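ABC sugar transporter, periplasmic sugar binding protein (Legionella pneumophila subsp. pneumophila, PDB 3ROT) probably binds a sugar in the periplasm and passes it to an ABC transporter for import. Local coordinates at residues Q176-P187 and M206-Y217. Numbering follows the deposited sequence.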
# COMPACT_ATOMS: atom_id res chain seq x y z
N GLN A 176 -7.87 -9.99 5.35
CA GLN A 176 -9.28 -9.89 5.71
C GLN A 176 -9.93 -11.28 5.81
O GLN A 176 -10.63 -11.59 6.77
CB GLN A 176 -10.03 -9.05 4.69
CG GLN A 176 -9.52 -7.63 4.56
CD GLN A 176 -10.35 -6.82 3.59
OE1 GLN A 176 -10.81 -7.33 2.58
NE2 GLN A 176 -10.53 -5.53 3.90
N SER A 177 -9.66 -12.12 4.81
CA SER A 177 -10.21 -13.47 4.77
C SER A 177 -9.87 -14.26 6.02
O SER A 177 -10.77 -14.75 6.72
CB SER A 177 -9.68 -14.21 3.55
OG SER A 177 -10.14 -13.58 2.37
N ARG A 178 -8.58 -14.35 6.31
CA ARG A 178 -8.08 -15.09 7.45
C ARG A 178 -8.57 -14.55 8.79
O ARG A 178 -8.79 -15.32 9.73
CB ARG A 178 -6.55 -15.14 7.39
CG ARG A 178 -6.03 -15.75 6.09
CD ARG A 178 -4.50 -15.78 6.02
NE ARG A 178 -4.02 -16.34 4.76
CZ ARG A 178 -2.74 -16.41 4.40
NH1 ARG A 178 -1.79 -15.95 5.21
NH2 ARG A 178 -2.40 -16.93 3.24
N VAL A 179 -8.75 -13.24 8.88
CA VAL A 179 -9.24 -12.63 10.12
C VAL A 179 -10.71 -12.97 10.32
O VAL A 179 -11.12 -13.35 11.42
CB VAL A 179 -9.08 -11.10 10.08
CG1 VAL A 179 -9.74 -10.47 11.31
CG2 VAL A 179 -7.61 -10.74 10.04
N LYS A 180 -11.50 -12.84 9.26
CA LYS A 180 -12.92 -13.15 9.34
C LYS A 180 -13.13 -14.61 9.71
O LYS A 180 -13.99 -14.93 10.52
CB LYS A 180 -13.60 -12.82 8.02
CG LYS A 180 -13.57 -11.34 7.71
CD LYS A 180 -13.95 -11.02 6.28
CE LYS A 180 -15.41 -11.29 6.00
NZ LYS A 180 -15.77 -10.81 4.64
N SER A 181 -12.34 -15.51 9.12
CA SER A 181 -12.47 -16.93 9.41
C SER A 181 -12.24 -17.20 10.89
O SER A 181 -12.95 -17.99 11.51
CB SER A 181 -11.46 -17.75 8.59
OG SER A 181 -11.72 -17.65 7.21
N TYR A 182 -11.23 -16.54 11.46
CA TYR A 182 -10.91 -16.72 12.87
C TYR A 182 -12.05 -16.25 13.78
O TYR A 182 -12.39 -16.93 14.75
CB TYR A 182 -9.63 -15.97 13.23
CG TYR A 182 -9.11 -16.32 14.61
CD1 TYR A 182 -8.24 -17.40 14.79
CD2 TYR A 182 -9.51 -15.61 15.73
CE1 TYR A 182 -7.79 -17.76 16.05
CE2 TYR A 182 -9.07 -15.96 17.01
CZ TYR A 182 -8.21 -17.04 17.16
OH TYR A 182 -7.78 -17.40 18.42
N PHE A 183 -12.62 -15.09 13.49
CA PHE A 183 -13.71 -14.59 14.32
C PHE A 183 -14.96 -15.46 14.22
O PHE A 183 -15.74 -15.54 15.18
CB PHE A 183 -14.03 -13.14 13.96
CG PHE A 183 -13.19 -12.14 14.71
CD1 PHE A 183 -11.83 -12.03 14.47
CD2 PHE A 183 -13.76 -11.35 15.70
CE1 PHE A 183 -11.03 -11.15 15.20
CE2 PHE A 183 -12.98 -10.47 16.44
CZ PHE A 183 -11.61 -10.37 16.19
N LYS A 184 -15.15 -16.12 13.08
CA LYS A 184 -16.30 -16.99 12.89
C LYS A 184 -16.15 -18.17 13.84
O LYS A 184 -17.14 -18.74 14.30
CB LYS A 184 -16.36 -17.50 11.45
CG LYS A 184 -16.53 -16.41 10.40
CD LYS A 184 -16.23 -16.92 9.00
CE LYS A 184 -16.01 -15.78 8.01
NZ LYS A 184 -15.49 -16.25 6.69
N ILE A 185 -14.90 -18.52 14.14
CA ILE A 185 -14.62 -19.63 15.04
C ILE A 185 -14.48 -19.17 16.49
O ILE A 185 -14.86 -19.89 17.42
CB ILE A 185 -13.34 -20.36 14.61
CG1 ILE A 185 -13.50 -20.89 13.18
CG2 ILE A 185 -13.05 -21.52 15.55
CD1 ILE A 185 -12.26 -21.55 12.61
N HIS A 186 -13.94 -17.97 16.69
CA HIS A 186 -13.78 -17.42 18.03
C HIS A 186 -14.36 -16.02 18.13
O HIS A 186 -13.63 -15.03 18.23
CB HIS A 186 -12.29 -17.38 18.43
CG HIS A 186 -11.63 -18.73 18.42
ND1 HIS A 186 -11.09 -19.28 17.28
CD2 HIS A 186 -11.47 -19.65 19.39
CE1 HIS A 186 -10.62 -20.48 17.55
NE2 HIS A 186 -10.84 -20.73 18.83
N PRO A 187 -15.70 -15.92 18.10
CA PRO A 187 -16.39 -14.63 18.18
C PRO A 187 -16.09 -13.82 19.44
O PRO A 187 -16.20 -12.60 19.43
CB PRO A 187 -17.86 -15.00 18.06
CG PRO A 187 -17.91 -16.39 18.61
CD PRO A 187 -16.68 -17.02 18.02
N MSE A 206 -12.35 -2.91 7.16
CA MSE A 206 -13.53 -3.63 7.65
C MSE A 206 -14.13 -2.90 8.86
O MSE A 206 -15.35 -2.86 9.03
CB MSE A 206 -13.16 -5.06 8.04
CG MSE A 206 -12.50 -5.85 6.94
SE MSE A 206 -12.55 -7.78 7.24
CE MSE A 206 -11.34 -7.88 8.73
N LEU A 207 -13.26 -2.33 9.70
CA LEU A 207 -13.71 -1.59 10.88
C LEU A 207 -14.48 -0.34 10.47
O LEU A 207 -15.33 0.15 11.21
CB LEU A 207 -12.52 -1.18 11.75
CG LEU A 207 -11.65 -2.29 12.35
CD1 LEU A 207 -10.41 -1.65 12.97
CD2 LEU A 207 -12.44 -3.10 13.39
N LEU A 208 -14.16 0.19 9.29
CA LEU A 208 -14.81 1.39 8.77
C LEU A 208 -16.13 1.07 8.05
O LEU A 208 -17.02 1.92 7.96
CB LEU A 208 -13.86 2.13 7.82
CG LEU A 208 -12.66 2.89 8.41
CD1 LEU A 208 -11.70 3.30 7.29
CD2 LEU A 208 -13.15 4.12 9.16
N HIS A 209 -16.25 -0.15 7.53
CA HIS A 209 -17.47 -0.58 6.83
C HIS A 209 -17.79 -1.99 7.28
O HIS A 209 -17.74 -2.94 6.50
CB HIS A 209 -17.26 -0.52 5.32
CG HIS A 209 -17.00 0.86 4.81
ND1 HIS A 209 -15.74 1.42 4.76
CD2 HIS A 209 -17.85 1.83 4.39
CE1 HIS A 209 -15.83 2.66 4.33
NE2 HIS A 209 -17.09 2.94 4.10
N PRO A 210 -18.14 -2.15 8.57
CA PRO A 210 -18.46 -3.48 9.10
C PRO A 210 -19.58 -4.24 8.38
O PRO A 210 -19.48 -5.45 8.22
CB PRO A 210 -18.75 -3.20 10.58
CG PRO A 210 -19.25 -1.77 10.58
CD PRO A 210 -18.36 -1.09 9.57
N ASP A 211 -20.62 -3.54 7.94
CA ASP A 211 -21.70 -4.23 7.24
C ASP A 211 -21.22 -4.78 5.89
O ASP A 211 -21.54 -5.91 5.53
CB ASP A 211 -22.90 -3.29 7.02
CG ASP A 211 -23.46 -2.75 8.32
OD1 ASP A 211 -23.57 -3.53 9.29
OD2 ASP A 211 -23.79 -1.54 8.37
N ARG A 212 -20.45 -3.98 5.15
CA ARG A 212 -19.93 -4.41 3.86
C ARG A 212 -19.04 -5.65 3.94
O ARG A 212 -19.02 -6.47 3.03
CB ARG A 212 -19.12 -3.30 3.20
CG ARG A 212 -19.91 -2.07 2.84
CD ARG A 212 -19.04 -1.09 2.09
NE ARG A 212 -19.77 0.13 1.76
CZ ARG A 212 -19.27 1.15 1.06
NH1 ARG A 212 -18.02 1.11 0.60
NH2 ARG A 212 -20.02 2.21 0.83
N TYR A 213 -18.28 -5.76 5.03
CA TYR A 213 -17.38 -6.89 5.22
C TYR A 213 -17.89 -7.95 6.17
O TYR A 213 -17.20 -8.92 6.42
CB TYR A 213 -16.02 -6.37 5.71
CG TYR A 213 -15.31 -5.54 4.67
CD1 TYR A 213 -14.43 -6.13 3.76
CD2 TYR A 213 -15.60 -4.19 4.53
CE1 TYR A 213 -13.87 -5.39 2.73
CE2 TYR A 213 -15.05 -3.44 3.50
CZ TYR A 213 -14.19 -4.04 2.60
OH TYR A 213 -13.70 -3.30 1.55
N ASP A 214 -19.10 -7.79 6.69
CA ASP A 214 -19.65 -8.76 7.64
C ASP A 214 -18.66 -8.94 8.78
O ASP A 214 -18.22 -10.05 9.08
CB ASP A 214 -19.91 -10.11 6.97
CG ASP A 214 -21.06 -10.07 5.99
OD1 ASP A 214 -22.19 -9.70 6.40
OD2 ASP A 214 -20.83 -10.40 4.80
N PHE A 215 -18.29 -7.82 9.39
CA PHE A 215 -17.35 -7.83 10.50
C PHE A 215 -17.84 -6.81 11.51
O PHE A 215 -17.28 -5.72 11.63
CB PHE A 215 -15.96 -7.45 10.00
CG PHE A 215 -14.85 -7.83 10.94
CD1 PHE A 215 -14.40 -9.14 11.00
CD2 PHE A 215 -14.27 -6.88 11.77
CE1 PHE A 215 -13.39 -9.50 11.88
CE2 PHE A 215 -13.26 -7.23 12.65
CZ PHE A 215 -12.82 -8.55 12.71
N ASN A 216 -18.89 -7.16 12.24
CA ASN A 216 -19.47 -6.27 13.24
C ASN A 216 -19.01 -6.56 14.67
O ASN A 216 -19.58 -6.07 15.64
CB ASN A 216 -21.00 -6.34 13.16
CG ASN A 216 -21.55 -5.80 11.84
OD1 ASN A 216 -21.38 -4.62 11.52
ND2 ASN A 216 -22.20 -6.66 11.08
N TYR A 217 -17.95 -7.36 14.78
CA TYR A 217 -17.40 -7.74 16.08
C TYR A 217 -16.91 -6.57 16.94
O TYR A 217 -16.97 -6.62 18.17
CB TYR A 217 -16.27 -8.73 15.87
CG TYR A 217 -16.71 -9.94 15.09
CD1 TYR A 217 -17.44 -10.96 15.70
CD2 TYR A 217 -16.43 -10.06 13.73
CE1 TYR A 217 -17.88 -12.06 14.99
CE2 TYR A 217 -16.86 -11.16 13.00
CZ TYR A 217 -17.59 -12.16 13.63
OH TYR A 217 -18.03 -13.26 12.93
O HOH W 1 -16.07 -13.16 10.53
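The F215 ring turns its edge to one face of F183, a T-shaped pair with centroids 5.0 Å apart and planes at 60°. F215 CZ stands over the centre of the F183 ring. F215 itself is covered on both faces: M206 CE of the selenomethionine sits over one, and Y217 CD2 lies near the rim of the other. F215 CG lies in plane at the edge of the Y217 ring. F183 also packs on a face of Y217. F183 CB makes a CH-pi contact 3.8 Å from the Y217 centroid, and F183 CD2 lies near the rim, 3.3 Å from Y217 CG. V179 CG1 meets F215 CE1 at 3.8 Å. The K180 chain runs past M206 SE, with K180 CD at 3.7 Å, and bends at chi3 (69°). This brings K180 NZ to Y213 O in a weak 3.0 Å hydrogen bond. Q176 NE2 comes 3.5 Å from Y213 CE1, with amide and ring planes 66° apart, and bonds to P202 O and Q205 OE1. One water joins K180 O to Y217 OH. The aromatic cluster thus packs helix 172-185 against the loop between helical turn 210-213 and strand 220-224. Apolar contact dominates; two acceptors satisfy the buried Q176 NE2, and the one direct hydrogen bond between the segments is weak.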